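Local coordinates for uncharacterized protein (Legionella longbeachae NSW150, PDB 4JZA) that probably removes the 3-phosphate from phosphatidylinositol 3-phosphate and may thereby alter lipid metabolism in the host cell, at residues 205-208 and 209-213; 290-293 and 294-298; 311-314 and 315-319; 336-339 and 340-344. One frame throughout, in Å; residues are numbered along the deposited sequence.

Interaction 1. Residues 205-208 and 209-213; sequences CNLD and QGVTS
With chi1 at -177°, the carboxylate of Asp208 lies beside its own carbonyl carbon and leans over the backbone of Gln209 and Gly210; Val211, with CG1 likewise turned away from its backbone N (chi1 179°), presents that methyl to Leu207. The chain reverses here in a type I beta turn from Asp208 to Val211, closed by Val211 N donating to Asp208 O at 3.0 Å. This donor stands well above the plane of the carbonyl group, about 45° out of it. Asp208 also spans the turn with its side chain: OD1 takes a weak, long bond of 3.5 Å from Gly210 N, consistent with a loose Asx turn superposed on the beta turn. Asp208 OD1 also lies 2.8 Å from Gln209 N. Beneath the turn Leu207 and Val211 meet at about a right angle, Leu207 CD2 against Val211 CG1 at 4.0 Å, a small apolar patch between the two limbs. The turn is a surface link within the insertion domain, leading from helix 198-206 to helix 214-234. Asp208 N is bonded to His262 of helix 261-270, Val211 packs on Val217 of the following helix, and at the start of that helix Ser213 OG caps Glu216 N.

Interaction 2. Residues 290-293 and 294-298; sequences GDIK and WEIWD
A single short turn of helix, residues 293-296, follows a type I beta turn from Gly290 to Lys293, and Ile292 joins the two through both its carbonyl and its side chain. Ile292 O accepts twice: Glu295 N reaches it at 2.8 Å from above the carbonyl plane, whereas Ile296 N, at 3.0 Å, lies in that plane with a C=O...N angle of 158°. The bonds thus mix i to i+3 and i to i+4 spacing, and Trp294 N adds a weak one to Asp291 O. One helical turn apart, Ile292 and Ile296 cross obliquely, with Ile292 CG1 resting on Ile296 CG2 at 3.7 Å and Ile292 CG2 near Ile296 CD1. Both isoleucines also pack on Trp192 of helix 191-194, and Ile296, which is buried, reaches Tyr214 at the start of helix 214-234. Lys293 and Trp294, both exposed, run side by side in the same direction; Lys293 CE passes Trp294 NE1 at 4.1 Å, while the extended chain carries NZ to a hydrogen bond with Thr289 O, just before the turn. Trp297, its chi1 of 68° folding the indole back along the chain, brings its ring edge to the preceding turn, where Lys293 O lies at the edge of the indole, near its plane, 3.2 Å from Trp297 CD1.

Interaction 3. Residues 311-314 and 315-319; sequences WVLS and EHQQF
From Ser314 the backbone passes out of an extended conformation into helix 315-325, and its carbonyl O receives the first i to i+4 bond, from Gln318 N at 3.2 Å and tilted only slightly from the carbonyl plane. This is a serine N-cap. Ser314 OG, held between its backbone N and carbonyl carbon by a chi1 of 71°, turns into the first turn of the helix and accepts from Gln317 N at 3.2 Å, with a nearly straight N-H...O angle of 160°. The same hydroxyl lies over the centre of one face of the His316 imidazole, and Ser314 CB makes a CH-pi contact with that face. The chi1 of His316, 63°, swings its ring back over the cap; NE2 is hydrogen-bonded to Glu131 of helix 122-140, which limits the ring's rotation. Gln317 CG also touches the cap hydroxyl, 3.2 Å from Ser314 OG. The Gln317 chain is bent at chi2 and its amide gripped from outside the turn: OE1 is bonded to Tyr135 and, probably, Thr344, NE2 to Glu131. Leu313, just before the cap, crosses Gln317 at about a right angle and approaches OE1 with CD2 at 3.9 Å. Its backbone O is bonded to Arg194. Gln318 extends along the loop, its OE1 bonded to Thr189 N. The cap thus joins the helix start to helices 122-140 and 191-194, and at its edge Leu313 CB meets Gln318 CG at 3.7 Å.

Interaction 4. Residues 336-339 and 340-344; sequences SFLS and SRHRT
Leu338 and His342 face each other across a buried reversal of the chain, the leucine methyl CD2 lying over one face of the imidazole toward its rim, 4.3 Å from His342 CD2. The chain reverses in a type I beta turn from Ser339 to His342, closed by His342 N donating to Ser339 O at 2.9 Å from above the carbonyl plane. The Ser339 side chain adds an ST turn: with chi1 at 161°, OG lies beside its own carbonyl carbon and accepts a straight bond from Arg341 N, 3.1 Å long at 166°. Arg341 bends at chi3 so that its guanidinium comes back obliquely past this hydroxyl, with NE 3.6 Å from Ser339 OG. A water bridges the limbs, accepting from Ser339 N at 2.9 Å and hydrogen-bonded to His342 ND1 at 2.8 Å; it links the main chain of one limb to the ring of the other. Ser339 OG and Arg341 NH2 share Asn612 O, at the end of helix 604-612, as a partner. Toward helix 122-140, Arg341 forms a salt bridge with Glu133 and a hydrogen bond to Asn130, while the His342 ring meets Tyr135. Leu338 pairs through its backbone with Asn350, which places the turn between these two helices and the approach to strand 352-359.

In the fold
The four contacts follow one another in series along the chain; none nests within or crosses another. Interaction 1 closes the turn between helices 198-206 and 214-234, and interaction 2 the turn after helix 274-288; both lie about 35 Å from the chain's centre, on the same side, with nearest atoms about 5 Å apart. Interaction 3 begins helix 315-325 and leads inward: Cys205 of interaction 1 packs against Trp311 there. Interaction 4 closes a turn in the loop running to strand 352-359 and touches interaction 3 at Thr344, which Gln317 probably bonds and Leu313 packs against. The series thus runs from the peripheral helices to the loop packed on helix 122-140, its centre about 8 Å from the chain's centre.

Interaction 1. Residues 205-208 and 209-213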
loop_
_atom_site.group_PDB
_atom_site.type_symbol
_atom_site.label_atom_id
_atom_site.label_comp_id
_atom_site.label_asym_id
_atom_site.label_seq_id
_atom_site.Cartn_x
_atom_site.Cartn_y
_atom_site.Cartn_z
ATOM N N CYS A 205 10.565 17.311 18.570
ATOM C CA CYS A 205 9.486 17.616 17.603
ATOM C C CYS A 205 8.553 18.698 18.119
ATOM O O CYS A 205 7.867 19.319 17.338
ATOM C CB CYS A 205 8.692 16.357 17.173
ATOM S SG CYS A 205 9.680 15.201 16.182
ATOM N N ASN A 206 8.546 18.949 19.424
ATOM C CA ASN A 206 7.699 20.021 19.979
ATOM C C ASN A 206 8.449 21.252 20.438
ATOM O O ASN A 206 7.840 22.217 20.900
ATOM C CB ASN A 206 6.865 19.472 21.108
ATOM C CG ASN A 206 5.868 18.457 20.608
ATOM O OD1 ASN A 206 4.872 18.824 20.018
ATOM N ND2 ASN A 206 6.164 17.179 20.795
ATOM N N LEU A 207 9.764 21.236 20.254
ATOM C CA LEU A 207 10.620 22.315 20.710
ATOM C C LEU A 207 10.096 23.656 20.235
ATOM O O LEU A 207 9.906 23.877 19.032
ATOM C CB LEU A 207 12.037 22.124 20.164
ATOM C CG LEU A 207 13.151 22.949 20.794
ATOM C CD1 LEU A 207 13.404 22.476 22.221
ATOM C CD2 LEU A 207 14.400 22.845 19.931
ATOM N N ASP A 208 9.876 24.539 21.201
ATOM C CA ASP A 208 9.507 25.930 20.979
ATOM C C ASP A 208 10.514 26.727 20.109
ATOM O O ASP A 208 11.715 26.569 20.255
ATOM C CB ASP A 208 9.377 26.594 22.337
ATOM C CG ASP A 208 8.938 28.005 22.238
ATOM O OD1 ASP A 208 8.303 28.394 21.250
ATOM O OD2 ASP A 208 9.231 28.764 23.144
ATOM N N GLN A 209 10.007 27.569 19.199
ATOM C CA GLN A 209 10.851 28.326 18.253
ATOM C C GLN A 209 11.610 29.480 18.949
ATOM O O GLN A 209 12.426 30.175 18.319
ATOM C CB GLN A 209 10.035 28.814 17.020
ATOM C CG GLN A 209 10.397 28.151 15.671
ATOM C CD GLN A 209 9.412 27.072 15.180
ATOM O OE1 GLN A 209 8.925 27.135 14.040
ATOM N NE2 GLN A 209 9.139 26.073 16.021
ATOM N N GLY A 210 11.360 29.678 20.242
ATOM C CA GLY A 210 12.242 30.538 21.042
ATOM C C GLY A 210 13.627 29.948 21.315
ATOM O O GLY A 210 14.555 30.671 21.680
ATOM N N VAL A 211 13.762 28.628 21.151
ATOM C CA VAL A 211 15.026 27.910 21.366
ATOM C C VAL A 211 15.748 27.755 20.038
ATOM O O VAL A 211 15.381 26.902 19.271
ATOM C CB VAL A 211 14.760 26.530 21.977
ATOM C CG1 VAL A 211 16.047 25.768 22.172
ATOM C CG2 VAL A 211 14.050 26.648 23.315
ATOM N N THR A 212 16.760 28.585 19.777
ATOM C CA THR A 212 17.299 28.803 18.417
ATOM C C THR A 212 18.704 28.232 18.213
ATOM O O THR A 212 19.352 28.491 17.177
ATOM C CB THR A 212 17.422 30.326 18.095
ATOM O OG1 THR A 212 18.544 30.876 18.796
ATOM C CG2 THR A 212 16.161 31.131 18.484
ATOM N N SER A 213 19.215 27.477 19.181
ATOM C CA SER A 213 20.543 26.897 18.998
ATOM C C SER A 213 20.743 25.706 19.894
ATOM O O SER A 213 19.993 25.517 20.854
ATOM C CB SER A 213 21.635 27.928 19.290
ATOM O OG SER A 213 21.804 28.052 20.693
#

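Interaction 2. Residues 290-293 and 294-298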
loop_
_atom_site.group_PDB
_atom_site.type_symbol
_atom_site.label_atom_id
_atom_site.label_comp_id
_atom_site.label_asym_id
_atom_site.label_seq_id
_atom_site.Cartn_x
_atom_site.Cartn_y
_atom_site.Cartn_z
ATOM N N GLY A 290 26.553 14.248 24.740
ATOM C CA GLY A 290 27.318 13.087 24.312
ATOM C C GLY A 290 27.727 13.190 22.859
ATOM O O GLY A 290 27.771 14.268 22.285
ATOM N N ASP A 291 28.004 12.042 22.252
ATOM C CA ASP A 291 28.608 11.994 20.902
ATOM C C ASP A 291 27.666 12.448 19.784
ATOM O O ASP A 291 28.093 12.873 18.729
ATOM C CB ASP A 291 29.138 10.577 20.615
ATOM C CG ASP A 291 30.418 10.235 21.444
ATOM O OD1 ASP A 291 31.307 11.129 21.590
ATOM O OD2 ASP A 291 30.521 9.084 21.946
ATOM N N ILE A 292 26.372 12.422 20.054
ATOM C CA ILE A 292 25.396 12.839 19.074
ATOM C C ILE A 292 25.618 14.289 18.630
ATOM O O ILE A 292 25.229 14.680 17.530
ATOM C CB ILE A 292 23.971 12.621 19.632
ATOM C CG1 ILE A 292 22.980 12.395 18.488
ATOM C CG2 ILE A 292 23.556 13.716 20.606
ATOM C CD1 ILE A 292 23.006 10.968 17.969
ATOM N N LYS A 293 26.248 15.073 19.501
ATOM C CA LYS A 293 26.286 16.527 19.354
ATOM C C LYS A 293 27.003 16.951 18.111
ATOM O O LYS A 293 26.677 17.943 17.534
ATOM C CB LYS A 293 26.918 17.187 20.586
ATOM C CG LYS A 293 28.405 16.947 20.727
ATOM C CD LYS A 293 28.872 17.097 22.167
ATOM C CE LYS A 293 30.278 16.535 22.370
ATOM N NZ LYS A 293 30.746 16.750 23.765
ATOM N N TRP A 294 27.985 16.169 17.713
ATOM C CA TRP A 294 28.743 16.427 16.498
ATOM C C TRP A 294 27.821 16.459 15.317
ATOM O O TRP A 294 28.061 17.153 14.353
ATOM C CB TRP A 294 29.781 15.318 16.290
ATOM C CG TRP A 294 30.933 15.502 17.184
ATOM C CD1 TRP A 294 31.139 14.906 18.390
ATOM C CD2 TRP A 294 32.015 16.417 16.991
ATOM N NE1 TRP A 294 32.287 15.370 18.944
ATOM C CE2 TRP A 294 32.849 16.299 18.113
ATOM C CE3 TRP A 294 32.354 17.321 15.974
ATOM C CZ2 TRP A 294 34.034 17.021 18.253
ATOM C CZ3 TRP A 294 33.533 18.044 16.099
ATOM C CH2 TRP A 294 34.363 17.900 17.251
ATOM N N GLU A 295 26.756 15.673 15.414
ATOM C CA GLU A 295 25.914 15.389 14.277
ATOM C C GLU A 295 24.628 16.241 14.283
ATOM O O GLU A 295 24.201 16.702 13.221
ATOM C CB GLU A 295 25.724 13.847 14.165
ATOM C CG GLU A 295 24.316 13.296 14.070
ATOM C CD GLU A 295 24.280 11.773 13.815
ATOM O OE1 GLU A 295 24.993 10.978 14.488
ATOM O OE2 GLU A 295 23.492 11.372 12.926
ATOM N N ILE A 296 24.091 16.549 15.468
ATOM C CA ILE A 296 22.830 17.254 15.536
ATOM C C ILE A 296 22.836 18.726 15.834
ATOM O O ILE A 296 21.786 19.339 15.823
ATOM C CB ILE A 296 21.875 16.571 16.509
ATOM C CG1 ILE A 296 22.210 16.791 17.981
ATOM C CG2 ILE A 296 21.901 15.100 16.220
ATOM C CD1 ILE A 296 21.098 16.284 18.887
ATOM N N TRP A 297 23.985 19.319 16.099
ATOM C CA TRP A 297 23.983 20.707 16.595
ATOM C C TRP A 297 23.460 21.734 15.580
ATOM O O TRP A 297 23.049 22.816 15.968
ATOM C CB TRP A 297 25.391 21.129 17.003
ATOM C CG TRP A 297 26.278 21.242 15.881
ATOM C CD1 TRP A 297 27.116 20.289 15.420
ATOM C CD2 TRP A 297 26.443 22.365 15.038
ATOM N NE1 TRP A 297 27.841 20.756 14.364
ATOM C CE2 TRP A 297 27.426 22.026 14.086
ATOM C CE3 TRP A 297 25.887 23.640 15.010
ATOM C CZ2 TRP A 297 27.857 22.908 13.113
ATOM C CZ3 TRP A 297 26.312 24.526 14.036
ATOM C CH2 TRP A 297 27.288 24.155 13.099
ATOM N N ASP A 298 23.563 21.431 14.286
ATOM C CA ASP A 298 23.077 22.364 13.290
ATOM C C ASP A 298 21.665 22.044 12.841
ATOM O O ASP A 298 21.113 22.765 12.049
ATOM C CB ASP A 298 23.980 22.439 12.065
ATOM C CG ASP A 298 23.981 23.866 11.402
ATOM O OD1 ASP A 298 23.154 24.729 11.759
ATOM O OD2 ASP A 298 24.835 24.152 10.527
#

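Interaction 3. Residues 311-314 and 315-319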
loop_
_atom_site.group_PDB
_atom_site.type_symbol
_atom_site.label_atom_id
_atom_site.label_comp_id
_atom_site.label_asym_id
_atom_site.label_seq_id
_atom_site.Cartn_x
_atom_site.Cartn_y
_atom_site.Cartn_z
ATOM N N TRP A 311 7.862 13.525 10.142
ATOM C CA TRP A 311 9.199 12.982 10.471
ATOM C C TRP A 311 9.248 11.456 10.644
ATOM O O TRP A 311 10.291 10.855 10.510
ATOM C CB TRP A 311 9.787 13.665 11.726
ATOM C CG TRP A 311 10.033 15.164 11.592
ATOM C CD1 TRP A 311 9.459 16.134 12.327
ATOM C CD2 TRP A 311 10.914 15.828 10.670
ATOM N NE1 TRP A 311 9.913 17.360 11.920
ATOM C CE2 TRP A 311 10.818 17.194 10.910
ATOM C CE3 TRP A 311 11.795 15.389 9.688
ATOM C CZ2 TRP A 311 11.537 18.127 10.195
ATOM C CZ3 TRP A 311 12.524 16.329 8.978
ATOM C CH2 TRP A 311 12.405 17.667 9.243
ATOM N N VAL A 312 8.136 10.829 10.970
ATOM C CA VAL A 312 8.114 9.365 11.084
ATOM C C VAL A 312 8.009 8.648 9.710
ATOM O O VAL A 312 8.260 7.425 9.590
ATOM C CB VAL A 312 7.023 8.894 12.053
ATOM C CG1 VAL A 312 7.255 9.497 13.426
ATOM C CG2 VAL A 312 5.642 9.264 11.548
ATOM N N LEU A 313 7.670 9.390 8.665
ATOM C CA LEU A 313 7.640 8.777 7.367
ATOM C C LEU A 313 9.023 8.201 7.077
ATOM O O LEU A 313 10.002 8.757 7.494
ATOM C CB LEU A 313 7.257 9.790 6.290
ATOM C CG LEU A 313 5.831 10.306 6.313
ATOM C CD1 LEU A 313 5.644 11.292 5.195
ATOM C CD2 LEU A 313 4.850 9.169 6.166
ATOM N N SER A 314 9.079 7.049 6.406
ATOM C CA SER A 314 10.289 6.503 5.886
ATOM C C SER A 314 10.847 7.455 4.871
ATOM O O SER A 314 10.167 8.335 4.363
ATOM C CB SER A 314 10.006 5.187 5.192
ATOM O OG SER A 314 9.305 5.365 3.962
ATOM N N GLU A 315 12.098 7.268 4.537
ATOM C CA GLU A 315 12.721 8.199 3.651
ATOM C C GLU A 315 12.118 8.121 2.234
ATOM O O GLU A 315 11.956 9.119 1.541
ATOM C CB GLU A 315 14.224 7.946 3.619
ATOM C CG GLU A 315 14.939 9.019 2.829
ATOM C CD GLU A 315 16.378 8.690 2.521
ATOM O OE1 GLU A 315 17.226 9.534 2.878
ATOM O OE2 GLU A 315 16.652 7.628 1.909
ATOM N N HIS A 316 11.820 6.920 1.794
ATOM C CA HIS A 316 11.209 6.771 0.495
ATOM C C HIS A 316 9.824 7.444 0.439
ATOM O O HIS A 316 9.490 8.112 -0.554
ATOM C CB HIS A 316 11.224 5.296 0.004
ATOM C CG HIS A 316 10.443 4.346 0.847
ATOM N ND1 HIS A 316 11.027 3.561 1.814
ATOM C CD2 HIS A 316 9.123 4.058 0.873
ATOM C CE1 HIS A 316 10.102 2.834 2.412
ATOM N NE2 HIS A 316 8.933 3.120 1.862
ATOM N N GLN A 317 9.035 7.320 1.502
ATOM C CA GLN A 317 7.734 7.954 1.475
ATOM C C GLN A 317 7.945 9.466 1.250
ATOM O O GLN A 317 7.196 10.096 0.518
ATOM C CB GLN A 317 6.950 7.708 2.785
ATOM C CG GLN A 317 6.394 6.303 2.945
ATOM C CD GLN A 317 4.895 6.169 2.755
ATOM O OE1 GLN A 317 4.101 7.120 2.883
ATOM N NE2 GLN A 317 4.502 4.973 2.469
ATOM N N GLN A 318 8.966 10.032 1.880
ATOM C CA GLN A 318 9.177 11.489 1.851
ATOM C C GLN A 318 9.518 11.934 0.440
ATOM O O GLN A 318 8.952 12.920 -0.045
ATOM C CB GLN A 318 10.206 11.929 2.863
ATOM C CG GLN A 318 9.880 11.442 4.271
ATOM C CD GLN A 318 10.757 12.033 5.369
ATOM O OE1 GLN A 318 11.966 11.836 5.437
ATOM N NE2 GLN A 318 10.136 12.741 6.243
ATOM N N PHE A 319 10.354 11.161 -0.242
ATOM C CA PHE A 319 10.650 11.452 -1.634
ATOM C C PHE A 319 9.418 11.273 -2.478
ATOM O O PHE A 319 9.214 12.035 -3.399
ATOM C CB PHE A 319 11.761 10.575 -2.203
ATOM C CG PHE A 319 13.155 11.032 -1.859
ATOM C CD1 PHE A 319 13.711 12.143 -2.478
ATOM C CD2 PHE A 319 13.930 10.317 -0.966
ATOM C CE1 PHE A 319 15.002 12.541 -2.211
ATOM C CE2 PHE A 319 15.228 10.710 -0.686
ATOM C CZ PHE A 319 15.770 11.818 -1.323
#

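Interaction 4. Residues 336-339 and 340-344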
loop_
_atom_site.group_PDB
_atom_site.type_symbol
_atom_site.label_atom_id
_atom_site.label_comp_id
_atom_site.label_asym_id
_atom_site.label_seq_id
_atom_site.Cartn_x
_atom_site.Cartn_y
_atom_site.Cartn_z
ATOM N N SER A 336 -5.812 14.650 -3.291
ATOM C CA SER A 336 -7.236 14.674 -3.515
ATOM C C SER A 336 -7.937 13.387 -3.153
ATOM O O SER A 336 -9.157 13.364 -3.047
ATOM C CB SER A 336 -7.558 15.054 -4.949
ATOM O OG SER A 336 -7.309 13.994 -5.830
ATOM N N PHE A 337 -7.159 12.329 -2.949
ATOM C CA PHE A 337 -7.649 10.950 -2.809
ATOM C C PHE A 337 -6.500 10.100 -2.337
ATOM O O PHE A 337 -5.411 10.249 -2.825
ATOM C CB PHE A 337 -8.059 10.429 -4.176
ATOM C CG PHE A 337 -8.008 8.930 -4.309
ATOM C CD1 PHE A 337 -8.713 8.120 -3.441
ATOM C CD2 PHE A 337 -7.271 8.319 -5.334
ATOM C CE1 PHE A 337 -8.726 6.744 -3.576
ATOM C CE2 PHE A 337 -7.277 6.937 -5.477
ATOM C CZ PHE A 337 -8.008 6.153 -4.599
ATOM N N LEU A 338 -6.747 9.206 -1.410
ATOM C CA LEU A 338 -5.728 8.283 -0.915
ATOM C C LEU A 338 -6.246 6.844 -1.071
ATOM O O LEU A 338 -7.305 6.518 -0.610
ATOM C CB LEU A 338 -5.442 8.558 0.577
ATOM C CG LEU A 338 -4.340 9.562 0.811
ATOM C CD1 LEU A 338 -4.798 10.952 0.530
ATOM C CD2 LEU A 338 -3.837 9.474 2.243
ATOM N N SER A 339 -5.455 5.998 -1.699
ATOM C CA SER A 339 -5.691 4.584 -1.701
ATOM C C SER A 339 -5.863 4.020 -0.280
ATOM O O SER A 339 -5.208 4.437 0.662
ATOM C CB SER A 339 -4.482 3.914 -2.354
ATOM O OG SER A 339 -4.396 2.517 -2.017
ATOM N N SER A 340 -6.714 3.007 -0.175
ATOM C CA SER A 340 -6.954 2.265 1.041
ATOM C C SER A 340 -5.673 1.736 1.702
ATOM O O SER A 340 -5.630 1.501 2.921
ATOM C CB SER A 340 -7.930 1.100 0.746
ATOM O OG SER A 340 -7.260 -0.023 0.166
ATOM N N ARG A 341 -4.621 1.490 0.935
ATOM C CA ARG A 341 -3.405 0.915 1.563
ATOM C C ARG A 341 -2.519 1.990 2.156
ATOM O O ARG A 341 -1.525 1.699 2.799
ATOM C CB ARG A 341 -2.557 0.212 0.535
ATOM C CG ARG A 341 -3.153 -1.022 -0.078
ATOM C CD ARG A 341 -2.301 -1.374 -1.300
ATOM N NE ARG A 341 -2.611 -0.576 -2.474
ATOM C CZ ARG A 341 -1.825 -0.435 -3.516
ATOM N NH1 ARG A 341 -0.641 -1.030 -3.575
ATOM N NH2 ARG A 341 -2.230 0.318 -4.513
ATOM N N HIS A 342 -2.884 3.235 1.895
ATOM C CA HIS A 342 -2.016 4.342 2.076
ATOM C C HIS A 342 -2.388 5.010 3.383
ATOM O O HIS A 342 -3.025 6.056 3.398
ATOM C CB HIS A 342 -2.163 5.317 0.903
ATOM C CG HIS A 342 -1.118 6.379 0.904
ATOM N ND1 HIS A 342 -0.711 7.032 -0.207
ATOM C CD2 HIS A 342 -0.407 6.909 1.907
ATOM C CE1 HIS A 342 0.256 7.876 0.102
ATOM N NE2 HIS A 342 0.425 7.851 1.388
ATOM N N ARG A 343 -1.912 4.441 4.483
ATOM C CA ARG A 343 -2.305 4.947 5.805
ATOM C C ARG A 343 -1.197 5.612 6.619
ATOM O O ARG A 343 -1.227 5.588 7.867
ATOM C CB ARG A 343 -2.974 3.790 6.548
ATOM C CG ARG A 343 -3.957 3.077 5.633
ATOM C CD ARG A 343 -5.131 3.999 5.346
ATOM N NE ARG A 343 -6.028 3.887 6.473
ATOM C CZ ARG A 343 -6.223 4.817 7.350
ATOM N NH1 ARG A 343 -5.671 5.985 7.195
ATOM N NH2 ARG A 343 -7.006 4.591 8.369
ATOM N N THR A 344 -0.224 6.198 5.901
ATOM C CA THR A 344 0.914 6.874 6.488
ATOM C C THR A 344 0.751 8.409 6.593
ATOM O O THR A 344 1.574 9.084 7.223
ATOM C CB THR A 344 2.182 6.582 5.679
ATOM O OG1 THR A 344 1.972 6.893 4.308
ATOM C CG2 THR A 344 2.543 5.155 5.782
HETATM O O HOH W 1 -2.662 6.698 -2.129
#